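Local atomic coordinates of glutamine cyclotransferase (Tannerella forsythia, PDB entry 6QRO), a protein that probably catalyses the cyclisation of N-terminal glutamine to pyroglutamate as a zinc-dependent, mammalian-like type II glutaminyl cyclase. Residues Gly63-His68 against Ile160-Ala165; Phe216-Thr221 against Lys232-Ala237. One frame throughout, in Å; residues are numbered along the deposited sequence.

Contact 1 (Gly63-His68 against Ile160-Ala165); sequences GELDRH and IVFFDA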
# COMPACT_ATOMS: atom_id res chain seq x y z
N GLY A 63 8.87 -7.67 12.03
CA GLY A 63 8.64 -8.40 13.27
C GLY A 63 7.19 -8.78 13.46
O GLY A 63 6.88 -9.91 13.83
N GLU A 64 6.27 -7.85 13.16
CA GLU A 64 4.84 -8.13 13.29
C GLU A 64 4.39 -9.20 12.33
O GLU A 64 3.52 -10.01 12.66
CB GLU A 64 4.02 -6.85 13.08
CG GLU A 64 4.09 -5.92 14.27
CD GLU A 64 3.55 -6.55 15.53
OE1 GLU A 64 2.39 -6.98 15.55
OE2 GLU A 64 4.31 -6.66 16.50
N LEU A 65 4.92 -9.19 11.10
CA LEU A 65 4.57 -10.24 10.14
C LEU A 65 4.97 -11.60 10.66
O LEU A 65 4.24 -12.59 10.50
CB LEU A 65 5.23 -9.99 8.78
CG LEU A 65 4.75 -8.80 7.96
CD1 LEU A 65 5.46 -8.79 6.62
CD2 LEU A 65 3.25 -8.85 7.80
N ASP A 66 6.17 -11.69 11.24
CA ASP A 66 6.67 -12.94 11.78
C ASP A 66 5.86 -13.39 13.00
O ASP A 66 5.62 -14.59 13.18
CB ASP A 66 8.15 -12.80 12.08
CG ASP A 66 8.91 -14.07 11.80
OD1 ASP A 66 8.36 -15.15 12.04
OD2 ASP A 66 10.02 -13.99 11.22
N ARG A 67 5.46 -12.44 13.87
CA ARG A 67 4.62 -12.78 15.02
C ARG A 67 3.34 -13.48 14.59
O ARG A 67 2.80 -14.29 15.35
CB ARG A 67 4.21 -11.54 15.81
CG ARG A 67 3.71 -11.87 17.22
CD ARG A 67 3.22 -10.66 18.01
NE ARG A 67 4.16 -9.54 18.03
CZ ARG A 67 4.99 -9.28 19.04
NH1 ARG A 67 5.01 -10.07 20.11
NH2 ARG A 67 5.80 -8.23 18.97
N HIS A 68 2.84 -13.20 13.40
CA HIS A 68 1.57 -13.74 12.95
C HIS A 68 1.74 -14.83 11.90
O HIS A 68 0.86 -15.07 11.08
CB HIS A 68 0.69 -12.59 12.48
CG HIS A 68 0.41 -11.61 13.57
ND1 HIS A 68 -0.09 -11.98 14.80
CD2 HIS A 68 0.67 -10.28 13.66
CE1 HIS A 68 -0.17 -10.92 15.58
NE2 HIS A 68 0.29 -9.88 14.92
N ILE A 160 1.97 -11.00 1.90
CA ILE A 160 1.84 -9.59 2.24
C ILE A 160 3.17 -8.95 1.91
O ILE A 160 4.22 -9.40 2.38
CB ILE A 160 1.45 -9.40 3.72
CG1 ILE A 160 0.03 -9.91 3.97
CG2 ILE A 160 1.51 -7.93 4.13
CD1 ILE A 160 -0.48 -9.71 5.38
N VAL A 161 3.15 -7.93 1.05
CA VAL A 161 4.37 -7.28 0.59
C VAL A 161 4.26 -5.78 0.86
O VAL A 161 3.33 -5.12 0.38
CB VAL A 161 4.64 -7.55 -0.90
CG1 VAL A 161 5.92 -6.85 -1.33
CG2 VAL A 161 4.75 -9.05 -1.16
N PHE A 162 5.20 -5.26 1.65
CA PHE A 162 5.32 -3.84 1.94
C PHE A 162 6.47 -3.29 1.10
O PHE A 162 7.63 -3.64 1.32
CB PHE A 162 5.59 -3.59 3.43
CG PHE A 162 4.54 -4.16 4.35
CD1 PHE A 162 3.20 -4.05 4.05
CD2 PHE A 162 4.90 -4.82 5.51
CE1 PHE A 162 2.23 -4.57 4.90
CE2 PHE A 162 3.94 -5.36 6.35
CZ PHE A 162 2.59 -5.22 6.04
N PHE A 163 6.15 -2.45 0.13
CA PHE A 163 7.15 -1.90 -0.77
C PHE A 163 7.76 -0.60 -0.26
O PHE A 163 7.05 0.33 0.15
CB PHE A 163 6.56 -1.69 -2.17
CG PHE A 163 6.37 -2.97 -2.92
CD1 PHE A 163 7.43 -3.86 -3.06
CD2 PHE A 163 5.18 -3.27 -3.53
CE1 PHE A 163 7.29 -5.03 -3.76
CE2 PHE A 163 5.02 -4.45 -4.24
CZ PHE A 163 6.09 -5.33 -4.35
N ASP A 164 9.08 -0.51 -0.33
CA ASP A 164 9.83 0.66 0.08
C ASP A 164 10.02 1.63 -1.08
O ASP A 164 9.83 1.29 -2.25
CB ASP A 164 11.20 0.23 0.63
CG ASP A 164 11.78 1.23 1.61
OD1 ASP A 164 11.22 2.34 1.75
OD2 ASP A 164 12.80 0.88 2.24
N ALA A 165 10.39 2.87 -0.72
CA ALA A 165 10.88 3.86 -1.68
C ALA A 165 9.91 4.07 -2.84
O ALA A 165 10.32 4.29 -3.98
CB ALA A 165 12.28 3.49 -2.18
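Leu65, near the C-terminal end of helix 52-67, packs on Phe162 and Ile160 of strand 157-163, a helix-on-sheet contact within the alpha/beta fold of this M28-family protein. The closest backbones are those of Leu65 and Ile160, with their CA atoms 8.4 Å apart, so side chains alone bridge the gap. CB of Leu65 points toward the strand without touching it. Leu65 CG, placed beside the backbone N and anti to the carbonyl carbon (chi1 -69°), comes within 3.9 Å of Phe162 CE2. From there the branch straddles that ring atom. Leu65 CD1, oblique to the ring, and Leu65 CD2 both come to 3.8 Å from Phe162 CE2; Leu65 CD1 is next nearest to Phe162 CD2, and Leu65 CD2 to Phe162 CZ (4.1 Å). The same Leu65 CD2 also meets Ile160 CG2 at 4.2 Å. Phe162 and Ile160, alternate residues of the strand, thus offer the CD2-CE2-CZ side of a ring and one methyl, Ile160 CG2, to a single leucine, and no hydrogen bond crosses the interface. Ile92 of strand 86-96 also touches Leu65, while helix 132-151 packs on Ile160 through Ala146 and on Phe162 through Val139 and Leu142. Elsewhere on the last helical turn, Arg67 grips Glu64 side-on in a salt bridge: NE and NH2 reach the one oxygen OE2 from the same face of the carboxylate, each at 3.3 Å.

Contact 2 (Phe216-Thr221 against Lys232-Ala237); sequences FYKEST and KVWTAA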
# COMPACT_ATOMS: atom_id res chain seq x y z
N PHE A 216 -13.20 4.98 -3.25
CA PHE A 216 -12.28 4.25 -4.12
C PHE A 216 -13.01 3.97 -5.43
O PHE A 216 -13.85 3.06 -5.51
CB PHE A 216 -11.78 2.97 -3.46
CG PHE A 216 -11.29 3.17 -2.06
CD1 PHE A 216 -10.21 3.99 -1.81
CD2 PHE A 216 -11.92 2.56 -1.00
CE1 PHE A 216 -9.75 4.18 -0.53
CE2 PHE A 216 -11.46 2.75 0.30
CZ PHE A 216 -10.37 3.57 0.53
N TYR A 217 -12.69 4.76 -6.45
CA TYR A 217 -13.17 4.49 -7.79
C TYR A 217 -12.33 3.39 -8.42
O TYR A 217 -11.24 3.06 -7.95
CB TYR A 217 -13.12 5.74 -8.66
CG TYR A 217 -14.08 6.85 -8.31
CD1 TYR A 217 -14.06 7.46 -7.06
CD2 TYR A 217 -14.99 7.31 -9.25
CE1 TYR A 217 -14.93 8.49 -6.76
CE2 TYR A 217 -15.86 8.33 -8.96
CZ TYR A 217 -15.83 8.92 -7.72
OH TYR A 217 -16.72 9.93 -7.46
N LYS A 218 -12.86 2.82 -9.50
CA LYS A 218 -12.14 1.78 -10.23
C LYS A 218 -11.05 2.45 -11.05
O LYS A 218 -11.33 3.26 -11.93
CB LYS A 218 -13.09 1.00 -11.14
CG LYS A 218 -14.32 0.44 -10.45
CD LYS A 218 -15.22 -0.33 -11.44
CE LYS A 218 -16.24 -1.22 -10.74
NZ LYS A 218 -17.28 -1.77 -11.67
N GLU A 219 -9.80 2.15 -10.71
CA GLU A 219 -8.64 2.77 -11.33
C GLU A 219 -8.40 2.16 -12.71
O GLU A 219 -8.58 0.96 -12.91
CB GLU A 219 -7.44 2.58 -10.40
CG GLU A 219 -6.20 3.37 -10.71
CD GLU A 219 -5.32 2.62 -11.67
OE1 GLU A 219 -4.65 3.27 -12.49
OE2 GLU A 219 -5.30 1.37 -11.59
N SER A 220 -7.98 3.00 -13.67
CA SER A 220 -8.01 2.61 -15.08
C SER A 220 -7.01 1.49 -15.38
O SER A 220 -7.32 0.54 -16.11
CB SER A 220 -7.77 3.82 -15.99
OG SER A 220 -6.39 4.10 -16.13
N THR A 221 -5.77 1.62 -14.88
CA THR A 221 -4.80 0.54 -15.05
C THR A 221 -5.32 -0.77 -14.45
O THR A 221 -5.06 -1.85 -15.00
CB THR A 221 -3.47 0.96 -14.42
OG1 THR A 221 -3.03 2.19 -15.00
CG2 THR A 221 -2.42 -0.10 -14.61
N LYS A 232 -14.64 -8.58 -8.75
CA LYS A 232 -14.64 -9.40 -7.54
C LYS A 232 -14.62 -8.54 -6.28
O LYS A 232 -15.35 -8.80 -5.32
CB LYS A 232 -13.43 -10.34 -7.60
CG LYS A 232 -13.43 -11.49 -6.61
CD LYS A 232 -12.13 -12.30 -6.69
CE LYS A 232 -12.17 -13.25 -7.86
NZ LYS A 232 -12.72 -14.59 -7.50
N VAL A 233 -13.75 -7.52 -6.25
CA VAL A 233 -13.63 -6.68 -5.07
C VAL A 233 -14.82 -5.74 -4.93
O VAL A 233 -15.37 -5.56 -3.83
CB VAL A 233 -12.29 -5.92 -5.11
CG1 VAL A 233 -12.24 -4.83 -4.03
CG2 VAL A 233 -11.13 -6.91 -4.92
N TRP A 234 -15.23 -5.11 -6.03
CA TRP A 234 -16.33 -4.16 -5.94
C TRP A 234 -17.66 -4.84 -5.66
O TRP A 234 -18.51 -4.26 -4.98
CB TRP A 234 -16.43 -3.31 -7.21
CG TRP A 234 -15.74 -2.00 -7.02
CD1 TRP A 234 -16.32 -0.77 -7.02
CD2 TRP A 234 -14.35 -1.79 -6.77
NE1 TRP A 234 -15.38 0.20 -6.78
CE2 TRP A 234 -14.16 -0.40 -6.63
CE3 TRP A 234 -13.25 -2.64 -6.66
CZ2 TRP A 234 -12.90 0.16 -6.39
CZ3 TRP A 234 -12.01 -2.09 -6.42
CH2 TRP A 234 -11.84 -0.69 -6.28
N THR A 235 -17.85 -6.06 -6.17
CA THR A 235 -19.09 -6.79 -5.90
C THR A 235 -19.17 -7.17 -4.43
O THR A 235 -20.17 -6.89 -3.76
CB THR A 235 -19.15 -8.02 -6.80
OG1 THR A 235 -19.09 -7.63 -8.17
CG2 THR A 235 -20.43 -8.81 -6.56
N ALA A 236 -18.11 -7.79 -3.91
CA ALA A 236 -18.04 -8.17 -2.51
C ALA A 236 -18.21 -6.95 -1.62
O ALA A 236 -18.81 -7.05 -0.54
CB ALA A 236 -16.73 -8.88 -2.22
N ALA A 237 -17.63 -5.81 -2.00
CA ALA A 237 -17.78 -4.62 -1.17
C ALA A 237 -19.24 -4.20 -1.08
O ALA A 237 -19.73 -3.85 0.00
CB ALA A 237 -16.92 -3.48 -1.72
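Lys218 NZ is held by two oxygens, in a salt bridge to Glu231 OE1 and a hydrogen bond to Asn248 OD1, and the chain leading to it passes over the indole of Trp234. With CG beside the backbone N (chi1 -53°) and an extended chain beyond it, CG and CE of Lys218 lie over one ring face. Lys218 CG makes a CH-pi contact with the five-membered ring of Trp234, 4.0 Å from its centroid and 17° off the normal, and Lys218 CE follows at 3.7 Å from Trp234 CD1. The two side chains run past each other in opposite directions. The indole's edge faces the strand backbone: Phe216 O lies near the ring plane, 3.2 Å from Trp234 CZ2, and Phe216 CB stands 4.2 Å from the same carbon before its ring turns away. Beyond the strand, Glu219 is the N-cap of the next helix, its OE1 accepting a weak capping bond from Thr221 N at 3.1 Å. Strand 216-218 pairs in parallel with the segment around 246-247, and helices 220-225 and 227-239 connect them as a beta-alpha-beta crossover. The axis of 232-237 runs at 135° to the strand, 10.6 Å away, and Phe246 meets both Trp234 and Phe216 edge-to-face, while helix 299-314 packs against Phe216, Ala236 and Ala237.

Contacts 1 and 2 share no helix or strand and lie on opposite sides of the chain's centre, with centres 24 Å apart. Both pack a helix against a strand. Contact 1 is wholly buried, joins elements far apart in sequence, and uses an internal strand of the main sheet; its chemistry is aliphatic and aromatic carbon alone. Contact 2 is local and only partly buried, involving a short strand outside that six-stranded sheet. There the apolar packing is mixed with carbonyl oxygens and a lysine whose charged end is paired. Contact 1's touching side chains lie away from the zinc site, although its strand leads on to ligand Asp167; the side chain of Phe216 is about 14 Å from the zinc.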